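Local coordinates for flavohemoprotein (Vibrio cholerae O1 biovar El Tor, PDB 4EH1), which probably detoxifies nitric oxide by converting it with oxygen and NAD(P)H to nitrate, the part described being its FAD- and NAD(P)H-binding reductase domain, at residues Q164-Q168 and Q169-Q173; F212-Y215 and V216-L220. One frame throughout, in Å; residues are numbered along the deposited sequence.

Both contacts are local and partly buried, and both belong to the parallel sheet in the NAD-binding half of the reductase domain, but they hold different beta-alpha-beta units: 144-150/159-169/172-177 for contact 1 and 203-208/210-223/230-234 for contact 2. Contact 1 is a helix end: residues 164-173 leave helix 159-169, turn at Gly170 and enter strand 172-177. Contact 2 is a helix interior, residues 212-220, where regular backbone bonds are joined by pairs of side chains one turn apart. Their centres are about 25 Å apart. Contact 1 combines a buried indole and isoleucine packing with one carbonyl that gathers weak backbone bonds and a water; contact 2 combines apolar and ring contacts with a glutamine amide.

Contact 1 of 2, residues Q164-Q168 and Q169-Q173; sequences QLIAQ and QGWMQ
Ile166 and Trp171 meet where helix 159-169 ends and the chain turns back towards strand 172-177 of the parallel sheet, the second half of a beta-alpha-beta unit. Gly170, at the C' position with a positive phi of 66°, ends the helix. The end is Schellman-like: Trp171 N reaches back to Ile166 O at 3.5 Å in a weak 6→1 bond, but the 5→2 bond is absent, Gly170 N lying 4.5 Å from Ala167 O. Gly170 N keeps a weak i to i+4 bond to Ile166 O. The last firm helical bond is Gln169 N to Leu165 O, 2.8 Å.

Packing is closest on the inner side. Gln169 CB lies 3.3 Å above the plane of the Trp171 indole and over its centre, so the helix end covers one ring face, while Ile166 CG1 approaches the ring at its edge. The indole is buried against Leu133 and Leu136 of helix 126-138, and its NE1 is hydrogen-bonded to Lys141 O. Beyond it, Ile166 CD1 touches Gln173 at CB and CD, both at 3.6 Å, the two side chains crossing at about a right angle. The Ile166 branch beside the backbone N (chi1 -82°) carries CD1 there.

The outer side is looser. Gln168, Ala167 and Gly170 are exposed, and Gln168 runs out as an extended chain. Here a water bridges the turn, donating to Ile166 O and to Trp171 O, each at 2.8 Å.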
ATOM      1  N   GLN A 164      -9.295 -15.959   0.885  1.00 30.38           N
ATOM      2  CA  GLN A 164     -10.060 -16.102  -0.347  1.00 29.53           C
ATOM      3  C   GLN A 164      -9.637 -17.338  -1.130  1.00 24.76           C
ATOM      4  O   GLN A 164     -10.496 -18.103  -1.558  1.00 27.49           O
ATOM      5  CB  GLN A 164      -9.984 -14.844  -1.211  1.00 37.83           C
ATOM      6  CG  GLN A 164     -10.640 -13.628  -0.568  1.00 51.00           C
ATOM      7  CD  GLN A 164     -10.919 -12.514  -1.581  1.00 66.86           C
ATOM      8  OE1 GLN A 164     -10.816 -11.313  -1.270  1.00 62.31           O
ATOM      9  NE2 GLN A 164     -11.278 -12.914  -2.804  1.00 73.85           N
ATOM     10  N   LEU A 165      -8.328 -17.535  -1.297  1.00 22.29           N
ATOM     11  CA  LEU A 165      -7.818 -18.708  -2.012  1.00 27.87           C
ATOM     12  C   LEU A 165      -8.317 -19.951  -1.362  1.00 27.12           C
ATOM     13  O   LEU A 165      -8.843 -20.837  -2.017  1.00 29.48           O
ATOM     14  CB  LEU A 165      -6.295 -18.767  -2.011  1.00 22.25           C
ATOM     15  CG  LEU A 165      -5.618 -17.846  -3.021  1.00 36.28           C
ATOM     16  CD1 LEU A 165      -4.095 -17.886  -2.894  1.00 36.34           C
ATOM     17  CD2 LEU A 165      -6.081 -18.187  -4.469  1.00 31.70           C
ATOM     18  N   ILE A 166      -8.155 -20.004  -0.049  1.00 26.08           N
ATOM     19  CA  ILE A 166      -8.585 -21.167   0.697  1.00 28.02           C
ATOM     20  C   ILE A 166     -10.055 -21.416   0.520  1.00 30.15           C
ATOM     21  O   ILE A 166     -10.456 -22.541   0.264  1.00 30.79           O
ATOM     22  CB  ILE A 166      -8.189 -21.063   2.198  1.00 30.03           C
ATOM     23  CG1 ILE A 166      -6.735 -21.497   2.317  1.00 28.78           C
ATOM     24  CG2 ILE A 166      -9.026 -22.014   3.038  1.00 28.72           C
ATOM     25  CD1 ILE A 166      -5.951 -20.652   3.137  1.00 35.41           C
ATOM     26  N   ALA A 167     -10.854 -20.355   0.628  1.00 27.41           N
ATOM     27  CA  ALA A 167     -12.289 -20.460   0.454  1.00 32.15           C
ATOM     28  C   ALA A 167     -12.647 -20.849  -0.971  1.00 32.71           C
ATOM     29  O   ALA A 167     -13.686 -21.427  -1.191  1.00 31.59           O
ATOM     30  CB  ALA A 167     -12.997 -19.145   0.826  1.00 37.50           C
ATOM     31  N   GLN A 168     -11.790 -20.529  -1.931  1.00 35.31           N
ATOM     32  CA  GLN A 168     -12.057 -20.861  -3.324  1.00 34.59           C
ATOM     33  C   GLN A 168     -11.640 -22.271  -3.704  1.00 35.77           C
ATOM     34  O   GLN A 168     -12.330 -22.896  -4.503  1.00 36.08           O
ATOM     35  CB  GLN A 168     -11.381 -19.878  -4.270  1.00 39.58           C
ATOM     36  CG  GLN A 168     -12.134 -18.582  -4.396  1.00 53.66           C
ATOM     37  CD  GLN A 168     -11.332 -17.523  -5.121  1.00 66.05           C
ATOM     38  OE1 GLN A 168     -10.446 -17.838  -5.922  1.00 71.30           O
ATOM     39  NE2 GLN A 168     -11.629 -16.258  -4.836  1.00 66.29           N
ATOM     40  N   GLN A 169     -10.542 -22.766  -3.120  1.00 29.47           N
ATOM     41  CA  GLN A 169      -9.921 -24.043  -3.533  1.00 29.88           C
ATOM     42  C   GLN A 169     -10.295 -25.251  -2.671  1.00 31.93           C
ATOM     43  O   GLN A 169      -9.849 -26.363  -2.952  1.00 30.71           O
ATOM     44  CB  GLN A 169      -8.378 -23.929  -3.535  1.00 25.44           C
ATOM     45  CG  GLN A 169      -7.815 -22.873  -4.508  1.00 27.15           C
ATOM     46  CD  GLN A 169      -8.271 -23.114  -5.945  1.00 31.45           C
ATOM     47  OE1 GLN A 169      -8.299 -24.264  -6.419  1.00 36.90           O
ATOM     48  NE2 GLN A 169      -8.666 -22.047  -6.631  1.00 28.32           N
ATOM     49  N   GLY A 170     -11.055 -25.039  -1.596  1.00 35.95           N
ATOM     50  CA  GLY A 170     -11.353 -26.122  -0.670  1.00 34.54           C
ATOM     51  C   GLY A 170     -10.140 -26.665   0.092  1.00 33.60           C
ATOM     52  O   GLY A 170     -10.025 -27.864   0.350  1.00 38.56           O
ATOM     53  N   TRP A 171      -9.244 -25.768   0.466  1.00 27.64           N
ATOM     54  CA  TRP A 171      -8.046 -26.123   1.219  1.00 26.94           C
ATOM     55  C   TRP A 171      -8.212 -25.915   2.727  1.00 34.52           C
ATOM     56  O   TRP A 171      -9.284 -25.509   3.179  1.00 27.40           O
ATOM     57  CB  TRP A 171      -6.878 -25.268   0.744  1.00 24.03           C
ATOM     58  CG  TRP A 171      -6.474 -25.577  -0.671  1.00 25.81           C
ATOM     59  CD1 TRP A 171      -6.761 -26.724  -1.396  1.00 26.49           C
ATOM     60  CD2 TRP A 171      -5.685 -24.746  -1.524  1.00 22.41           C
ATOM     61  NE1 TRP A 171      -6.212 -26.629  -2.661  1.00 30.01           N
ATOM     62  CE2 TRP A 171      -5.536 -25.437  -2.762  1.00 30.81           C
ATOM     63  CE3 TRP A 171      -5.104 -23.476  -1.379  1.00 26.76           C
ATOM     64  CZ2 TRP A 171      -4.832 -24.890  -3.838  1.00 29.61           C
ATOM     65  CZ3 TRP A 171      -4.383 -22.932  -2.453  1.00 27.49           C
ATOM     66  CH2 TRP A 171      -4.258 -23.639  -3.665  1.00 31.73           C
ATOM     67  N   MET A 172      -7.157 -26.211   3.495  1.00 24.16           N
ATOM     68  CA  MET A 172      -7.234 -26.101   4.942  1.00 32.83           C
ATOM     69  C   MET A 172      -6.183 -25.108   5.407  1.00 30.31           C
ATOM     70  O   MET A 172      -5.089 -25.039   4.843  1.00 23.60           O
ATOM     71  CB  MET A 172      -6.963 -27.455   5.617  1.00 39.67           C
ATOM     72  CG  MET A 172      -7.491 -28.695   4.881  1.00 41.80           C
ATOM     73  SD  MET A 172      -9.289 -28.871   4.883  1.00 47.22           S
ATOM     74  CE  MET A 172      -9.716 -28.691   6.631  1.00 40.95           C
ATOM     75  N   GLN A 173      -6.513 -24.321   6.421  1.00 27.89           N
ATOM     76  CA  GLN A 173      -5.500 -23.480   7.027  1.00 30.77           C
ATOM     77  C   GLN A 173      -5.663 -23.414   8.547  1.00 30.33           C
ATOM     78  O   GLN A 173      -6.779 -23.558   9.079  1.00 26.59           O
ATOM     79  CB  GLN A 173      -5.448 -22.086   6.377  1.00 30.64           C
ATOM     80  CG  GLN A 173      -6.323 -21.001   7.014  1.00 35.91           C
ATOM     81  CD  GLN A 173      -5.890 -19.572   6.595  1.00 31.34           C
ATOM     82  OE1 GLN A 173      -4.711 -19.219   6.661  1.00 28.94           O
ATOM     83  NE2 GLN A 173      -6.850 -18.758   6.178  1.00 30.70           N
TER
HETATM   84  O   HOH W   1     -11.607 -24.238   2.174  1.00 30.01           O

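Contact 2 of 2, residues F212-Y215 and V216-L220; sequences FMQY and VVKQL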
ATOM      1  N   PHE A 212      12.569 -20.460  14.176  1.00 35.16           N
ATOM      2  CA  PHE A 212      11.306 -21.100  13.805  1.00 30.59           C
ATOM      3  C   PHE A 212      11.534 -22.349  12.929  1.00 31.43           C
ATOM      4  O   PHE A 212      10.903 -23.409  13.123  1.00 31.35           O
ATOM      5  CB  PHE A 212      10.403 -20.092  13.077  1.00 28.19           C
ATOM      6  CG  PHE A 212       9.167 -20.721  12.432  1.00 37.09           C
ATOM      7  CD1 PHE A 212       8.007 -20.945  13.179  1.00 37.28           C
ATOM      8  CD2 PHE A 212       9.164 -21.059  11.095  1.00 36.52           C
ATOM      9  CE1 PHE A 212       6.882 -21.517  12.594  1.00 36.11           C
ATOM     10  CE2 PHE A 212       8.037 -21.641  10.492  1.00 35.17           C
ATOM     11  CZ  PHE A 212       6.902 -21.862  11.239  1.00 35.22           C
ATOM     12  N   MET A 213      12.426 -22.246  11.956  1.00 29.62           N
ATOM     13  CA  MET A 213      12.677 -23.408  11.095  1.00 27.35           C
ATOM     14  C   MET A 213      13.143 -24.632  11.932  1.00 31.68           C
ATOM     15  O   MET A 213      12.607 -25.729  11.807  1.00 30.91           O
ATOM     16  CB  MET A 213      13.722 -23.059  10.041  1.00 31.33           C
ATOM     17  CG  MET A 213      14.061 -24.201   9.102  1.00 32.53           C
ATOM     18  SD  MET A 213      12.675 -24.529   7.986  0.42 22.96           S
ATOM     19  CE  MET A 213      12.146 -22.882   7.547  1.00 37.42           C
ATOM     20  N   GLN A 214      14.125 -24.423  12.807  1.00 32.25           N
ATOM     21  CA  GLN A 214      14.641 -25.503  13.643  1.00 34.86           C
ATOM     22  C   GLN A 214      13.527 -26.105  14.503  1.00 33.90           C
ATOM     23  O   GLN A 214      13.368 -27.323  14.593  1.00 34.22           O
ATOM     24  CB  GLN A 214      15.762 -24.977  14.531  1.00 34.58           C
ATOM     25  CG  GLN A 214      17.059 -24.724  13.785  1.00 42.20           C
ATOM     26  CD  GLN A 214      17.748 -26.012  13.300  1.00 39.85           C
ATOM     27  OE1 GLN A 214      18.294 -26.785  14.086  1.00 42.80           O
ATOM     28  NE2 GLN A 214      17.718 -26.233  12.012  1.00 39.51           N
ATOM     29  N   TYR A 215      12.742 -25.229  15.115  1.00 30.20           N
ATOM     30  CA  TYR A 215      11.596 -25.646  15.903  1.00 30.48           C
ATOM     31  C   TYR A 215      10.605 -26.530  15.103  1.00 33.34           C
ATOM     32  O   TYR A 215      10.174 -27.591  15.575  1.00 28.14           O
ATOM     33  CB  TYR A 215      10.914 -24.392  16.425  1.00 31.47           C
ATOM     34  CG  TYR A 215       9.656 -24.644  17.184  1.00 41.34           C
ATOM     35  CD1 TYR A 215       9.672 -25.287  18.416  1.00 45.34           C
ATOM     36  CD2 TYR A 215       8.446 -24.214  16.683  1.00 44.02           C
ATOM     37  CE1 TYR A 215       8.488 -25.505  19.121  1.00 50.92           C
ATOM     38  CE2 TYR A 215       7.273 -24.417  17.369  1.00 51.23           C
ATOM     39  CZ  TYR A 215       7.288 -25.064  18.581  1.00 53.08           C
ATOM     40  OH  TYR A 215       6.086 -25.258  19.222  1.00 54.19           O
ATOM     41  N   VAL A 216      10.271 -26.120  13.881  1.00 27.53           N
ATOM     42  CA  VAL A 216       9.298 -26.893  13.091  1.00 27.93           C
ATOM     43  C   VAL A 216       9.884 -28.203  12.533  1.00 32.06           C
ATOM     44  O   VAL A 216       9.249 -29.266  12.596  1.00 31.39           O
ATOM     45  CB  VAL A 216       8.721 -26.081  11.921  1.00 29.62           C
ATOM     46  CG1 VAL A 216       7.911 -26.990  10.991  1.00 32.26           C
ATOM     47  CG2 VAL A 216       7.858 -24.986  12.449  1.00 32.27           C
ATOM     48  N   VAL A 217      11.098 -28.126  11.993  1.00 30.67           N
ATOM     49  CA  VAL A 217      11.740 -29.308  11.442  1.00 29.82           C
ATOM     50  C   VAL A 217      11.891 -30.391  12.510  1.00 36.07           C
ATOM     51  O   VAL A 217      11.605 -31.540  12.234  1.00 40.31           O
ATOM     52  CB  VAL A 217      13.107 -28.975  10.820  1.00 35.57           C
ATOM     53  CG1 VAL A 217      13.939 -30.253  10.563  1.00 33.08           C
ATOM     54  CG2 VAL A 217      12.903 -28.230   9.531  1.00 31.71           C
ATOM     55  N   LYS A 218      12.323 -30.027  13.726  1.00 32.40           N
ATOM     56  CA  LYS A 218      12.375 -31.006  14.825  1.00 34.34           C
ATOM     57  C   LYS A 218      11.024 -31.661  15.131  1.00 38.01           C
ATOM     58  O   LYS A 218      10.942 -32.872  15.325  1.00 39.37           O
ATOM     59  CB  LYS A 218      13.012 -30.419  16.101  1.00 32.06           C
ATOM     60  CG  LYS A 218      14.533 -30.208  15.957  1.00 34.05           C
ATOM     61  CD  LYS A 218      15.116 -29.227  16.970  1.00 36.51           C
ATOM     62  CE  LYS A 218      16.616 -29.135  16.801  1.00 42.80           C
ATOM     63  NZ  LYS A 218      17.229 -28.031  17.639  1.00 49.39           N
ATOM     64  N   GLN A 219       9.967 -30.868  15.172  1.00 34.88           N
ATOM     65  CA  GLN A 219       8.636 -31.447  15.301  1.00 37.31           C
ATOM     66  C   GLN A 219       8.296 -32.405  14.147  1.00 38.90           C
ATOM     67  O   GLN A 219       7.757 -33.504  14.373  1.00 36.64           O
ATOM     68  CB  GLN A 219       7.588 -30.351  15.359  1.00 35.23           C
ATOM     69  CG  GLN A 219       7.535 -29.574  16.674  1.00 33.80           C
ATOM     70  CD  GLN A 219       6.324 -28.662  16.662  1.00 40.84           C
ATOM     71  OE1 GLN A 219       5.187 -29.125  16.796  1.00 41.96           O
ATOM     72  NE2 GLN A 219       6.550 -27.373  16.446  1.00 38.31           N
ATOM     73  N   LEU A 220       8.599 -31.995  12.917  1.00 35.78           N
ATOM     74  CA  LEU A 220       8.293 -32.849  11.762  1.00 37.77           C
ATOM     75  C   LEU A 220       9.021 -34.189  11.838  1.00 35.74           C
ATOM     76  O   LEU A 220       8.422 -35.243  11.642  1.00 35.39           O
ATOM     77  CB  LEU A 220       8.612 -32.147  10.440  1.00 32.09           C
ATOM     78  CG  LEU A 220       7.670 -30.987  10.098  1.00 29.19           C
ATOM     79  CD1 LEU A 220       8.060 -30.382   8.770  1.00 27.87           C
ATOM     80  CD2 LEU A 220       6.161 -31.411  10.127  1.00 25.21           C
TER
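Phe212 and Val216, one helical turn apart, open a series of i to i+4 pairs that illustrates how a single helix sorts its side chains by chemistry.

The backbone bonds come first. Val216 N, Val217 N and Lys218 N donate in turn to Phe212 O, Met213 O and Gln214 O, the straightest being Val217 N to Met213 O at 2.8 Å and 173°. The next, Gln219 N to Tyr215 O, is weak at 3.3 Å.

Apolar contacts occupy the buried side. Val216 CG2 sits over one face of the Phe212 ring, 3.8 Å from its centroid, a CH-pi contact displaced towards the CZ rim. With CG swung anti to the backbone N (chi1 170°), the phenyl ring lies alongside the next turn and presents that face to the methyl. Val217 CG2 meets Met213 SD at 4.0 Å, where the methionine chain bends at chi2 and chi3.

A polar-aromatic pair follows. Gln219 NE2 stands 3.1 Å above the plane of the Tyr215 ring, towards the rim at CE2 and CZ, the amide and ring planes 54° apart. The amide is held from outside the helix: NE2 and Tyr215 OH both bond to Met190 O, and Gln219 OE1 accepts from Leu192 N.

Helix 210-223 is the crossover between strands 203-208 and 230-234 of the parallel sheet. Phe212 and Val216 reach Ile120 of strand 117-122, Val217 rests on Leu206 of strand 203-208, and Met213 packs against Tyr232 and Val234 of strand 230-234, where Val234 is a probable FAD-binding residue.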